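Side-chain contacts in dehydrogenase (Thermotoga maritima, PDB 3EZY), which catalyses the NAD(+)-dependent oxidation of myo-inositol to scyllo-inosose and probably serves in a myo-inositol degradation pathway: residues G14-E19 / Y275-R280; F126-K131 / Y281-L286; G309-L314 / V329-V334. All coordinates share one frame; numbering follows the deposited sequence.

Contact 1 of 3, residues G14-E19 / Y275-R280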
ATOM      1  N   GLY A  14     -35.050   6.013   0.507  1.00 21.99           N
ATOM      2  CA  GLY A  14     -35.911   6.990   1.189  1.00 22.57           C
ATOM      3  C   GLY A  14     -35.721   6.938   2.699  1.00 22.47           C
ATOM      4  O   GLY A  14     -35.710   7.964   3.373  1.00 22.58           O
ATOM      5  N   THR A  15     -35.578   5.739   3.256  1.00 23.02           N
ATOM      6  CA  THR A  15     -35.337   5.615   4.696  1.00 22.70           C
ATOM      7  C   THR A  15     -34.033   6.276   5.148  1.00 22.36           C
ATOM      8  O   THR A  15     -34.009   7.006   6.140  1.00 22.94           O
ATOM      9  CB  THR A  15     -35.370   4.134   5.129  1.00 24.41           C
ATOM     10  OG1 THR A  15     -36.663   3.593   4.811  1.00 24.09           O
ATOM     11  CG2 THR A  15     -35.082   4.008   6.640  1.00 23.92           C
ATOM     12  N   ILE A  16     -32.943   6.032   4.423  1.00 21.92           N
ATOM     13  CA  ILE A  16     -31.693   6.727   4.654  1.00 21.35           C
ATOM     14  C   ILE A  16     -31.861   8.240   4.669  1.00 21.78           C
ATOM     15  O   ILE A  16     -31.380   8.919   5.590  1.00 22.77           O
ATOM     16  CB  ILE A  16     -30.617   6.282   3.633  1.00 21.63           C
ATOM     17  CG1 ILE A  16     -30.220   4.832   3.941  1.00 21.68           C
ATOM     18  CG2 ILE A  16     -29.369   7.223   3.682  1.00 21.98           C
ATOM     19  CD1 ILE A  16     -29.380   4.140   2.824  1.00 17.69           C
ATOM     20  N   HIS A  17     -32.508   8.798   3.648  1.00 21.01           N
ATOM     21  CA  HIS A  17     -32.688  10.284   3.591  1.00 21.89           C
ATOM     22  C   HIS A  17     -33.484  10.789   4.822  1.00 22.27           C
ATOM     23  O   HIS A  17     -33.107  11.788   5.471  1.00 22.27           O
ATOM     24  CB  HIS A  17     -33.411  10.688   2.291  1.00 21.14           C
ATOM     25  CG  HIS A  17     -32.571  10.549   1.061  1.00 22.04           C
ATOM     26  ND1 HIS A  17     -31.322  11.125   0.942  1.00 22.00           N
ATOM     27  CD2 HIS A  17     -32.830   9.954  -0.135  1.00 22.82           C
ATOM     28  CE1 HIS A  17     -30.843  10.878  -0.268  1.00 22.93           C
ATOM     29  NE2 HIS A  17     -31.743  10.174  -0.941  1.00 20.51           N
ATOM     30  N   ALA A  18     -34.575  10.088   5.146  1.00 21.94           N
ATOM     31  CA  ALA A  18     -35.464  10.490   6.251  1.00 23.91           C
ATOM     32  C   ALA A  18     -34.700  10.494   7.583  1.00 25.28           C
ATOM     33  O   ALA A  18     -34.871  11.400   8.391  1.00 24.68           O
ATOM     34  CB  ALA A  18     -36.648   9.527   6.358  1.00 23.72           C
ATOM     35  N   GLU A  19     -33.883   9.460   7.807  1.00 27.16           N
ATOM     36  CA  GLU A  19     -33.043   9.370   9.010  1.00 28.72           C
ATOM     37  C   GLU A  19     -31.947  10.431   9.022  1.00 28.97           C
ATOM     38  O   GLU A  19     -31.695  11.024  10.076  1.00 29.64           O
ATOM     39  CB  GLU A  19     -32.497   7.943   9.195  1.00 29.92           C
ATOM     40  CG  GLU A  19     -33.621   6.981   9.706  1.00 35.53           C
ATOM     41  CD  GLU A  19     -33.275   5.502   9.610  1.00 43.71           C
ATOM     42  OE1 GLU A  19     -32.126   5.168   9.223  1.00 45.34           O
ATOM     43  OE2 GLU A  19     -34.179   4.667   9.905  1.00 49.01           O
ATOM     44  N   TYR A 275     -18.916  -3.613   2.225  1.00 23.35           N
ATOM     45  CA  TYR A 275     -19.671  -4.696   1.676  1.00 25.55           C
ATOM     46  C   TYR A 275     -21.181  -4.430   1.776  1.00 25.75           C
ATOM     47  O   TYR A 275     -21.939  -4.763   0.871  1.00 26.45           O
ATOM     48  CB  TYR A 275     -19.256  -5.987   2.380  1.00 25.84           C
ATOM     49  CG  TYR A 275     -19.872  -7.202   1.796  1.00 29.11           C
ATOM     50  CD1 TYR A 275     -19.144  -8.030   0.958  1.00 31.36           C
ATOM     51  CD2 TYR A 275     -21.211  -7.524   2.063  1.00 33.96           C
ATOM     52  CE1 TYR A 275     -19.716  -9.152   0.379  1.00 34.15           C
ATOM     53  CE2 TYR A 275     -21.798  -8.657   1.488  1.00 37.01           C
ATOM     54  CZ  TYR A 275     -21.031  -9.467   0.654  1.00 37.08           C
ATOM     55  OH  TYR A 275     -21.574 -10.604   0.084  1.00 40.75           O
ATOM     56  N   PHE A 276     -21.622  -3.801   2.851  1.00 25.27           N
ATOM     57  CA  PHE A 276     -23.049  -3.530   2.980  1.00 25.26           C
ATOM     58  C   PHE A 276     -23.424  -2.141   2.479  1.00 24.64           C
ATOM     59  O   PHE A 276     -22.585  -1.223   2.418  1.00 23.12           O
ATOM     60  CB  PHE A 276     -23.548  -3.788   4.410  1.00 25.76           C
ATOM     61  CG  PHE A 276     -23.171  -5.143   4.933  1.00 27.89           C
ATOM     62  CD1 PHE A 276     -23.984  -6.243   4.690  1.00 29.50           C
ATOM     63  CD2 PHE A 276     -21.967  -5.326   5.618  1.00 31.64           C
ATOM     64  CE1 PHE A 276     -23.625  -7.495   5.148  1.00 31.88           C
ATOM     65  CE2 PHE A 276     -21.596  -6.578   6.079  1.00 33.93           C
ATOM     66  CZ  PHE A 276     -22.431  -7.671   5.839  1.00 34.54           C
ATOM     67  N   PHE A 277     -24.694  -1.993   2.112  1.00 24.51           N
ATOM     68  CA  PHE A 277     -25.175  -0.766   1.451  1.00 24.58           C
ATOM     69  C   PHE A 277     -25.019   0.497   2.277  1.00 24.54           C
ATOM     70  O   PHE A 277     -24.525   1.543   1.819  1.00 24.27           O
ATOM     71  CB  PHE A 277     -26.646  -0.958   1.081  1.00 25.47           C
ATOM     72  CG  PHE A 277     -27.193   0.114   0.205  1.00 23.47           C
ATOM     73  CD1 PHE A 277     -27.169  -0.025  -1.178  1.00 23.99           C
ATOM     74  CD2 PHE A 277     -27.784   1.235   0.768  1.00 24.32           C
ATOM     75  CE1 PHE A 277     -27.725   0.972  -2.023  1.00 24.12           C
ATOM     76  CE2 PHE A 277     -28.336   2.234  -0.035  1.00 25.09           C
ATOM     77  CZ  PHE A 277     -28.302   2.118  -1.435  1.00 23.44           C
ATOM     78  N   LEU A 278     -25.436   0.411   3.516  1.00 25.59           N
ATOM     79  CA  LEU A 278     -25.414   1.554   4.385  1.00 25.87           C
ATOM     80  C   LEU A 278     -23.964   1.965   4.703  1.00 26.18           C
ATOM     81  O   LEU A 278     -23.647   3.141   4.659  1.00 25.43           O
ATOM     82  CB  LEU A 278     -26.224   1.266   5.664  1.00 26.67           C
ATOM     83  CG  LEU A 278     -26.315   2.443   6.647  1.00 28.66           C
ATOM     84  CD1 LEU A 278     -27.156   3.597   6.042  1.00 31.57           C
ATOM     85  CD2 LEU A 278     -26.919   1.988   7.985  1.00 31.34           C
ATOM     86  N   GLU A 279     -23.083   1.013   5.033  1.00 25.46           N
ATOM     87  CA  GLU A 279     -21.719   1.408   5.390  1.00 25.71           C
ATOM     88  C   GLU A 279     -21.032   2.001   4.170  1.00 24.58           C
ATOM     89  O   GLU A 279     -20.235   2.909   4.287  1.00 24.59           O
ATOM     90  CB  GLU A 279     -20.904   0.225   5.930  1.00 26.06           C
ATOM     91  CG  GLU A 279     -20.607  -0.831   4.884  1.00 25.88           C
ATOM     92  CD  GLU A 279     -19.776  -2.016   5.439  1.00 27.10           C
ATOM     93  OE1 GLU A 279     -19.291  -1.931   6.581  1.00 27.91           O
ATOM     94  OE2 GLU A 279     -19.631  -3.048   4.763  1.00 23.87           O
ATOM     95  N   ARG A 280     -21.360   1.498   2.990  1.00 23.62           N
ATOM     96  CA  ARG A 280     -20.784   2.049   1.746  1.00 23.81           C
ATOM     97  C   ARG A 280     -21.279   3.474   1.419  1.00 23.36           C
ATOM     98  O   ARG A 280     -20.482   4.367   1.061  1.00 23.42           O
ATOM     99  CB  ARG A 280     -21.037   1.110   0.543  1.00 23.29           C
ATOM    100  CG  ARG A 280     -20.666   1.725  -0.832  1.00 25.46           C
ATOM    101  CD  ARG A 280     -19.137   1.870  -0.925  1.00 25.29           C
ATOM    102  NE  ARG A 280     -18.667   2.517  -2.150  1.00 33.16           N
ATOM    103  CZ  ARG A 280     -18.696   3.834  -2.386  1.00 38.21           C
ATOM    104  NH1 ARG A 280     -19.232   4.673  -1.497  1.00 37.48           N
ATOM    105  NH2 ARG A 280     -18.227   4.322  -3.539  1.00 36.99           N
TER
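I16 meets F277 and L278 through apolar contacts alone. Its CD1 reaches the edge of the F277 ring, close to the ring plane, with I16 CD1 3.6 Å from F277 CE2. On I16, CG1 lies anti to the carbonyl carbon (chi1 -69°) and the chain runs on extended, which carries CD1 out to the ring. L278 slides past I16 in the opposite direction. Its CD1 lies 3.9 Å from I16 CG1. The F277 ring also has a cation-pi partner in R12, and it meets the ring of Y281.

Within the 275-280 segment, E279 OE2 accepts from Y275 N at 2.7 Å and from F276 N at 2.9 Å. The two N-H groups come from opposite faces of the carboxylate plane. F276 is the N-cap residue of helix 277-298. The two bonds to E279 OE2 tie the first turn to the chain before it. R272 adds a salt bridge to the same oxygen.

Helix 12-20 follows the first strand of the Rossmann fold, and G14 fits a GxGxxG pattern there. The first turn of helix 277-298 is thus joined to the probable nucleotide-binding domain by a small apolar contact, without a directional bond between the two segments.

Contact 2 of 3, residues F126-K131 / Y281-L286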
ATOM      1  N   PHE A 126     -20.983  12.801  -4.502  1.00 21.08           N
ATOM      2  CA  PHE A 126     -20.734  13.368  -3.197  1.00 21.92           C
ATOM      3  C   PHE A 126     -19.971  12.417  -2.317  1.00 22.15           C
ATOM      4  O   PHE A 126     -19.875  12.674  -1.125  1.00 22.32           O
ATOM      5  CB  PHE A 126     -22.063  13.816  -2.513  1.00 22.43           C
ATOM      6  CG  PHE A 126     -22.850  14.818  -3.350  1.00 21.50           C
ATOM      7  CD1 PHE A 126     -22.586  16.177  -3.249  1.00 24.89           C
ATOM      8  CD2 PHE A 126     -23.782  14.377  -4.299  1.00 21.91           C
ATOM      9  CE1 PHE A 126     -23.272  17.107  -4.039  1.00 22.17           C
ATOM     10  CE2 PHE A 126     -24.487  15.297  -5.093  1.00 22.73           C
ATOM     11  CZ  PHE A 126     -24.225  16.671  -4.955  1.00 22.46           C
ATOM     12  N   ASP A 127     -19.523  11.285  -2.870  1.00 21.77           N
ATOM     13  CA  ASP A 127     -18.530  10.394  -2.226  1.00 22.83           C
ATOM     14  C   ASP A 127     -17.226  11.177  -1.979  1.00 23.43           C
ATOM     15  O   ASP A 127     -16.676  11.808  -2.890  1.00 22.85           O
ATOM     16  CB  ASP A 127     -18.290   9.175  -3.161  1.00 23.62           C
ATOM     17  CG  ASP A 127     -17.191   8.223  -2.660  1.00 25.24           C
ATOM     18  OD1 ASP A 127     -15.997   8.612  -2.645  1.00 23.70           O
ATOM     19  OD2 ASP A 127     -17.503   7.054  -2.325  1.00 26.72           O
ATOM     20  N   ARG A 128     -16.737  11.211  -0.740  1.00 23.51           N
ATOM     21  CA  ARG A 128     -15.594  12.076  -0.475  1.00 23.85           C
ATOM     22  C   ARG A 128     -14.367  11.753  -1.347  1.00 22.39           C
ATOM     23  O   ARG A 128     -13.621  12.671  -1.693  1.00 21.62           O
ATOM     24  CB  ARG A 128     -15.179  12.066   1.012  1.00 24.85           C
ATOM     25  CG  ARG A 128     -14.728  10.703   1.483  1.00 32.04           C
ATOM     26  CD  ARG A 128     -14.697  10.570   3.013  1.00 40.46           C
ATOM     27  NE  ARG A 128     -13.470  11.119   3.578  1.00 48.39           N
ATOM     28  CZ  ARG A 128     -13.378  12.297   4.199  1.00 52.13           C
ATOM     29  NH1 ARG A 128     -12.201  12.696   4.686  1.00 51.52           N
ATOM     30  NH2 ARG A 128     -14.463  13.072   4.346  1.00 53.64           N
ATOM     31  N   ASN A 129     -14.146  10.480  -1.698  1.00 19.70           N
ATOM     32  CA  ASN A 129     -13.005  10.131  -2.549  1.00 18.54           C
ATOM     33  C   ASN A 129     -13.148  10.566  -4.011  1.00 19.19           C
ATOM     34  O   ASN A 129     -12.225  11.116  -4.591  1.00 17.96           O
ATOM     35  CB  ASN A 129     -12.761   8.624  -2.443  1.00 18.54           C
ATOM     36  CG  ASN A 129     -12.557   8.198  -0.995  1.00 19.79           C
ATOM     37  OD1 ASN A 129     -11.743   8.776  -0.319  1.00 17.12           O
ATOM     38  ND2 ASN A 129     -13.332   7.236  -0.511  1.00 16.87           N
ATOM     39  N   PHE A 130     -14.303  10.295  -4.616  1.00 18.37           N
ATOM     40  CA  PHE A 130     -14.540  10.701  -6.019  1.00 18.69           C
ATOM     41  C   PHE A 130     -14.544  12.214  -6.215  1.00 19.04           C
ATOM     42  O   PHE A 130     -14.044  12.766  -7.225  1.00 18.55           O
ATOM     43  CB  PHE A 130     -15.870  10.112  -6.492  1.00 17.75           C
ATOM     44  CG  PHE A 130     -15.963   8.582  -6.364  1.00 19.31           C
ATOM     45  CD1 PHE A 130     -14.810   7.782  -6.417  1.00 19.09           C
ATOM     46  CD2 PHE A 130     -17.210   7.955  -6.260  1.00 21.15           C
ATOM     47  CE1 PHE A 130     -14.897   6.379  -6.348  1.00 21.22           C
ATOM     48  CE2 PHE A 130     -17.324   6.536  -6.151  1.00 22.67           C
ATOM     49  CZ  PHE A 130     -16.161   5.748  -6.185  1.00 20.27           C
ATOM     50  N   LYS A 131     -15.174  12.890  -5.268  1.00 19.77           N
ATOM     51  CA  LYS A 131     -15.168  14.360  -5.253  1.00 22.04           C
ATOM     52  C   LYS A 131     -13.762  14.978  -5.201  1.00 21.01           C
ATOM     53  O   LYS A 131     -13.456  15.917  -5.916  1.00 19.88           O
ATOM     54  CB  LYS A 131     -15.986  14.859  -4.051  1.00 22.10           C
ATOM     55  CG  LYS A 131     -16.112  16.388  -3.940  1.00 27.19           C
ATOM     56  CD  LYS A 131     -17.358  16.687  -3.071  1.00 33.12           C
ATOM     57  CE  LYS A 131     -17.247  18.007  -2.298  1.00 37.90           C
ATOM     58  NZ  LYS A 131     -16.740  19.105  -3.126  1.00 40.05           N
ATOM     59  N   TYR A 281     -22.590   3.680   1.511  1.00 22.29           N
ATOM     60  CA  TYR A 281     -23.196   4.839   0.848  1.00 22.92           C
ATOM     61  C   TYR A 281     -23.709   5.948   1.743  1.00 23.39           C
ATOM     62  O   TYR A 281     -24.083   7.039   1.264  1.00 22.47           O
ATOM     63  CB  TYR A 281     -24.364   4.376  -0.044  1.00 22.27           C
ATOM     64  CG  TYR A 281     -23.972   3.674  -1.353  1.00 23.08           C
ATOM     65  CD1 TYR A 281     -24.447   2.413  -1.637  1.00 24.58           C
ATOM     66  CD2 TYR A 281     -23.152   4.306  -2.306  1.00 23.44           C
ATOM     67  CE1 TYR A 281     -24.148   1.782  -2.831  1.00 24.27           C
ATOM     68  CE2 TYR A 281     -22.828   3.697  -3.498  1.00 23.93           C
ATOM     69  CZ  TYR A 281     -23.346   2.430  -3.760  1.00 24.45           C
ATOM     70  OH  TYR A 281     -23.036   1.791  -4.925  1.00 24.08           O
ATOM     71  N   ARG A 282     -23.791   5.673   3.034  1.00 24.07           N
ATOM     72  CA  ARG A 282     -24.484   6.603   3.924  1.00 25.95           C
ATOM     73  C   ARG A 282     -23.924   8.027   3.907  1.00 24.98           C
ATOM     74  O   ARG A 282     -24.698   9.010   3.885  1.00 25.24           O
ATOM     75  CB  ARG A 282     -24.482   6.048   5.359  1.00 26.91           C
ATOM     76  CG  ARG A 282     -24.681   7.093   6.446  1.00 34.00           C
ATOM     77  CD  ARG A 282     -26.132   7.378   6.712  1.00 42.99           C
ATOM     78  NE  ARG A 282     -26.801   6.330   7.496  1.00 49.82           N
ATOM     79  CZ  ARG A 282     -28.126   6.276   7.713  1.00 52.95           C
ATOM     80  NH1 ARG A 282     -28.939   7.205   7.206  1.00 52.84           N
ATOM     81  NH2 ARG A 282     -28.650   5.288   8.434  1.00 54.32           N
ATOM     82  N   ASP A 283     -22.596   8.163   3.925  1.00 24.09           N
ATOM     83  CA  ASP A 283     -22.008   9.503   3.933  0.70 24.40           C
ATOM     84  C   ASP A 283     -22.251  10.260   2.633  1.00 23.14           C
ATOM     85  O   ASP A 283     -22.450  11.472   2.665  1.00 22.86           O
ATOM     86  CB  ASP A 283     -20.502   9.491   4.206  0.70 25.29           C
ATOM     87  CG  ASP A 283     -19.927  10.898   4.277  0.70 29.29           C
ATOM     88  OD1 ASP A 283     -20.463  11.727   5.073  0.70 34.73           O
ATOM     89  OD2 ASP A 283     -18.955  11.200   3.518  0.70 34.51           O
ATOM     90  N   SER A 284     -22.233   9.563   1.494  1.00 22.31           N
ATOM     91  CA  SER A 284     -22.507  10.235   0.197  1.00 21.13           C
ATOM     92  C   SER A 284     -23.966  10.699   0.139  1.00 21.08           C
ATOM     93  O   SER A 284     -24.263  11.771  -0.354  1.00 20.61           O
ATOM     94  CB  SER A 284     -22.192   9.317  -1.002  1.00 20.64           C
ATOM     95  OG  SER A 284     -23.125   8.257  -1.130  1.00 20.45           O
ATOM     96  N   TYR A 285     -24.900   9.913   0.679  1.00 20.78           N
ATOM     97  CA  TYR A 285     -26.280  10.409   0.737  1.00 20.55           C
ATOM     98  C   TYR A 285     -26.443  11.606   1.673  1.00 21.18           C
ATOM     99  O   TYR A 285     -27.183  12.568   1.375  1.00 21.21           O
ATOM    100  CB  TYR A 285     -27.239   9.282   1.151  1.00 20.76           C
ATOM    101  CG  TYR A 285     -27.488   8.271   0.071  1.00 18.65           C
ATOM    102  CD1 TYR A 285     -28.042   8.648  -1.150  1.00 22.08           C
ATOM    103  CD2 TYR A 285     -27.226   6.927   0.294  1.00 21.40           C
ATOM    104  CE1 TYR A 285     -28.291   7.709  -2.158  1.00 20.83           C
ATOM    105  CE2 TYR A 285     -27.476   5.970  -0.690  1.00 23.05           C
ATOM    106  CZ  TYR A 285     -28.027   6.374  -1.907  1.00 23.36           C
ATOM    107  OH  TYR A 285     -28.238   5.426  -2.871  1.00 22.43           O
ATOM    108  N   LEU A 286     -25.779  11.559   2.827  1.00 21.29           N
ATOM    109  CA  LEU A 286     -25.891  12.661   3.755  1.00 21.36           C
ATOM    110  C   LEU A 286     -25.404  13.935   3.062  1.00 22.36           C
ATOM    111  O   LEU A 286     -26.050  14.985   3.142  1.00 22.26           O
ATOM    112  CB  LEU A 286     -25.006  12.408   4.974  1.00 22.02           C
ATOM    113  CG  LEU A 286     -24.939  13.616   5.903  1.00 23.27           C
ATOM    114  CD1 LEU A 286     -26.323  13.887   6.573  1.00 21.09           C
ATOM    115  CD2 LEU A 286     -23.838  13.437   6.967  1.00 26.61           C
TER
HETATM  116  O   HOH W   1     -18.350   9.545   1.106  1.00 30.65           O
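The F126 CB faces S284 from the backbone, and chi1 of -57°, with CG beside the backbone N, swings the ring away. F126 CB lies 3.7 Å from S284 O. On S284, OG stands between the backbone N and the carbonyl carbon (chi1 71°). There it bonds back to Y281 O at 2.9 Å, and N123 is a further partner of OG. S284 CB meets the backbone of D127, 3.8 Å from D127 N. The backbones come close here, with D127 CA and S284 CA 4.7 Å apart.

One water accepts from R128 N and donates to D283 OD2, 3.0 Å from each. D283 has two conformers and the bridge rests on one, which makes it less certain. R128 NH1 bonds to the backbone oxygen of E257 of the second subunit.

D127 is the N-cap of helix 128-138. Its OD1 accepts from F130 N at 3.1 Å, and a weak bond comes from N129 N. OD2 forms a salt bridge to R280.

The chain leading into helix 128-138, with its N-cap, thus lies against helix 277-298. The F126 ring packs farther along that helix, on E288 and T291. F130 reaches strand 238-245 at Q239 and I241, and Y285 turns to helix 12-20.

Contact 3 of 3, residues G309-L314 / V329-V334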
ATOM      1  N   GLY A 309     -29.492  14.116 -15.340  1.00 23.16           N
ATOM      2  CA  GLY A 309     -30.325  12.915 -15.423  1.00 23.75           C
ATOM      3  C   GLY A 309     -30.589  12.539 -16.884  1.00 23.23           C
ATOM      4  O   GLY A 309     -30.451  11.387 -17.270  1.00 23.58           O
ATOM      5  N   LYS A 310     -30.962  13.509 -17.707  1.00 23.41           N
ATOM      6  CA  LYS A 310     -31.214  13.228 -19.125  1.00 23.54           C
ATOM      7  C   LYS A 310     -29.990  12.673 -19.895  1.00 23.14           C
ATOM      8  O   LYS A 310     -30.087  11.696 -20.664  1.00 23.64           O
ATOM      9  CB  LYS A 310     -31.713  14.502 -19.826  1.00 22.82           C
ATOM     10  CG  LYS A 310     -32.197  14.258 -21.242  1.00 25.48           C
ATOM     11  CD  LYS A 310     -32.834  15.526 -21.805  1.00 27.36           C
ATOM     12  CE  LYS A 310     -33.090  15.433 -23.310  1.00 31.19           C
ATOM     13  NZ  LYS A 310     -33.504  16.802 -23.799  1.00 30.34           N
ATOM     14  N   MET A 311     -28.842  13.312 -19.724  1.00 23.41           N
ATOM     15  CA  MET A 311     -27.634  12.877 -20.449  1.00 23.84           C
ATOM     16  C   MET A 311     -27.218  11.446 -20.087  1.00 23.49           C
ATOM     17  O   MET A 311     -26.854  10.634 -20.951  1.00 24.23           O
ATOM     18  CB  MET A 311     -26.483  13.840 -20.182  1.00 23.93           C
ATOM     19  CG  MET A 311     -26.728  15.285 -20.702  1.00 28.68           C
ATOM     20  SD  MET A 311     -26.952  15.349 -22.535  1.00 35.35           S
ATOM     21  CE  MET A 311     -25.809  14.006 -23.083  1.00 20.87           C
ATOM     22  N   ALA A 312     -27.264  11.126 -18.811  1.00 23.48           N
ATOM     23  CA  ALA A 312     -26.938   9.757 -18.380  1.00 22.90           C
ATOM     24  C   ALA A 312     -27.887   8.742 -19.025  1.00 22.39           C
ATOM     25  O   ALA A 312     -27.473   7.664 -19.411  1.00 23.79           O
ATOM     26  CB  ALA A 312     -27.019   9.657 -16.888  1.00 20.78           C
ATOM     27  N   LEU A 313     -29.169   9.078 -19.104  1.00 22.80           N
ATOM     28  CA  LEU A 313     -30.148   8.188 -19.748  1.00 23.07           C
ATOM     29  C   LEU A 313     -29.854   8.031 -21.240  1.00 22.44           C
ATOM     30  O   LEU A 313     -29.940   6.937 -21.766  1.00 21.92           O
ATOM     31  CB  LEU A 313     -31.581   8.708 -19.578  1.00 22.80           C
ATOM     32  CG  LEU A 313     -32.698   7.893 -20.259  1.00 24.15           C
ATOM     33  CD1 LEU A 313     -32.720   6.451 -19.740  1.00 25.74           C
ATOM     34  CD2 LEU A 313     -34.111   8.553 -20.023  1.00 24.21           C
ATOM     35  N   LEU A 314     -29.523   9.122 -21.909  1.00 22.94           N
ATOM     36  CA  LEU A 314     -29.201   9.040 -23.337  1.00 23.52           C
ATOM     37  C   LEU A 314     -27.974   8.154 -23.559  1.00 23.32           C
ATOM     38  O   LEU A 314     -27.952   7.365 -24.485  1.00 25.24           O
ATOM     39  CB  LEU A 314     -28.988  10.427 -23.936  1.00 23.22           C
ATOM     40  CG  LEU A 314     -30.275  11.266 -24.174  1.00 27.19           C
ATOM     41  CD1 LEU A 314     -29.957  12.737 -24.305  1.00 27.59           C
ATOM     42  CD2 LEU A 314     -30.997  10.794 -25.436  1.00 29.19           C
ATOM     43  N   VAL A 329     -21.904   3.827 -31.352  1.00 27.94           N
ATOM     44  CA  VAL A 329     -23.138   4.591 -31.544  1.00 27.61           C
ATOM     45  C   VAL A 329     -22.923   6.036 -31.088  1.00 28.90           C
ATOM     46  O   VAL A 329     -22.505   6.272 -29.957  1.00 28.67           O
ATOM     47  CB  VAL A 329     -24.328   3.939 -30.772  1.00 27.07           C
ATOM     48  CG1 VAL A 329     -25.533   4.834 -30.762  1.00 26.12           C
ATOM     49  CG2 VAL A 329     -24.688   2.567 -31.399  1.00 24.01           C
ATOM     50  N   LYS A 330     -23.190   6.987 -31.980  1.00 29.99           N
ATOM     51  CA  LYS A 330     -23.163   8.417 -31.680  1.00 31.86           C
ATOM     52  C   LYS A 330     -24.371   8.881 -30.888  1.00 32.59           C
ATOM     53  O   LYS A 330     -25.497   8.467 -31.147  1.00 33.23           O
ATOM     54  CB  LYS A 330     -23.093   9.210 -32.975  1.00 31.86           C
ATOM     55  CG  LYS A 330     -21.816   8.957 -33.741  1.00 34.86           C
ATOM     56  CD  LYS A 330     -21.751   9.896 -34.926  1.00 40.66           C
ATOM     57  CE  LYS A 330     -20.570   9.540 -35.817  1.00 42.78           C
ATOM     58  NZ  LYS A 330     -19.294   9.945 -35.166  1.00 45.08           N
ATOM     59  N   LEU A 331     -24.148   9.736 -29.901  1.00 34.74           N
ATOM     60  CA  LEU A 331     -25.271  10.254 -29.107  1.00 36.36           C
ATOM     61  C   LEU A 331     -26.396  10.841 -29.973  1.00 37.76           C
ATOM     62  O   LEU A 331     -27.569  10.664 -29.665  1.00 37.46           O
ATOM     63  CB  LEU A 331     -24.816  11.255 -28.052  1.00 36.27           C
ATOM     64  CG  LEU A 331     -24.899  10.666 -26.644  1.00 37.20           C
ATOM     65  CD1 LEU A 331     -23.849   9.578 -26.545  1.00 39.74           C
ATOM     66  CD2 LEU A 331     -24.698  11.748 -25.611  1.00 39.09           C
ATOM     67  N   GLU A 332     -26.037  11.525 -31.055  1.00 39.75           N
ATOM     68  CA  GLU A 332     -27.026  12.011 -32.016  1.00 42.54           C
ATOM     69  C   GLU A 332     -28.048  10.974 -32.508  1.00 43.38           C
ATOM     70  O   GLU A 332     -29.215  11.303 -32.662  1.00 44.45           O
ATOM     71  CB  GLU A 332     -26.341  12.657 -33.215  1.00 43.27           C
ATOM     72  CG  GLU A 332     -25.329  13.676 -32.786  1.00 47.63           C
ATOM     73  CD  GLU A 332     -25.534  15.020 -33.468  1.00 53.50           C
ATOM     74  OE1 GLU A 332     -24.800  15.296 -34.457  1.00 53.80           O
ATOM     75  OE2 GLU A 332     -26.431  15.790 -33.008  1.00 54.52           O
ATOM     76  N   GLU A 333     -27.642   9.735 -32.762  1.00 43.91           N
ATOM     77  CA  GLU A 333     -28.607   8.762 -33.262  1.00 44.48           C
ATOM     78  C   GLU A 333     -29.633   8.442 -32.202  1.00 44.91           C
ATOM     79  O   GLU A 333     -30.579   7.693 -32.435  1.00 43.94           O
ATOM     80  CB  GLU A 333     -27.942   7.446 -33.669  1.00 44.55           C
ATOM     81  CG  GLU A 333     -26.524   7.534 -34.178  1.00 44.08           C
ATOM     82  CD  GLU A 333     -25.951   6.130 -34.469  1.00 45.08           C
ATOM     83  OE1 GLU A 333     -24.697   5.992 -34.620  1.00 42.94           O
ATOM     84  OE2 GLU A 333     -26.776   5.183 -34.546  1.00 43.97           O
ATOM     85  N   VAL A 334     -29.426   8.952 -30.999  1.00 45.98           N
ATOM     86  CA  VAL A 334     -30.362   8.625 -29.935  1.00 46.47           C
ATOM     87  C   VAL A 334     -31.104   9.887 -29.450  1.00 47.50           C
ATOM     88  O   VAL A 334     -32.130   9.800 -28.772  1.00 47.99           O
ATOM     89  CB  VAL A 334     -29.631   7.865 -28.799  1.00 46.34           C
ATOM     90  CG1 VAL A 334     -28.753   8.809 -28.006  1.00 46.32           C
ATOM     91  CG2 VAL A 334     -30.601   7.171 -27.930  1.00 45.68           C
TER
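M311 lays its terminal methyl against L331, with M311 CE 3.6 Å from L331 CD2. The two side chains cross at a slant. M311 leaves the helix to one side of the 329-334 segment. Its chain bends twice, at chi2 (-62°) and again at chi3, and the two bends bring its end closer to the leucine.

L314 makes the second contact, three residues on, nearly one helical turn. Its CD2 lies 3.7 Å from the backbone oxygen of V334, V334 O. The same methyl also approaches V334 CG1, but the place of CG1 is less sure. L314 and V334 are the closest pair by backbone, with their CA atoms 6.7 Å apart.

The polar side-chain bonds described here do not join the two segments. Within the 329-334 segment, K330 N bonds to E333 OE1 at 3.2 Å, and the donor lies well above the carboxylate plane. E333 OE2 forms a salt bridge to R327. K310, on the other segment, pairs with D105 of helix 101-114.

Strand 329-330 pairs with strand 189-197 at the edge of the mixed sheet. L331 also packs on L315, and V334 on Y317, both of helix 306-325. The C-terminal tail is therefore turned back onto this helix. The contact is nonpolar and non-directional. Polar bonds hold each segment to other parts of the fold.

Overall arrangement
From the N terminus, helix 12-20 enters first, in the Rossmann domain. Contact 1 closes the long loop from there to the start of helix 277-298. Contact 2 opens inside that loop at 126-131 and closes just beyond it at 281-286, so the two cross. They share helix 277-298 and touch directly along it. One helix thus ties helix 12-20 to the start of helix 128-138. Contact 3 follows in series and closes a short loop. It joins helix 306-325 to the C-terminal segment that starts at edge strand 329-330 of the mixed sheet. It lies across the chain's centre from the others, with centres about 30 Å from contact 1 and 26 Å from contact 2.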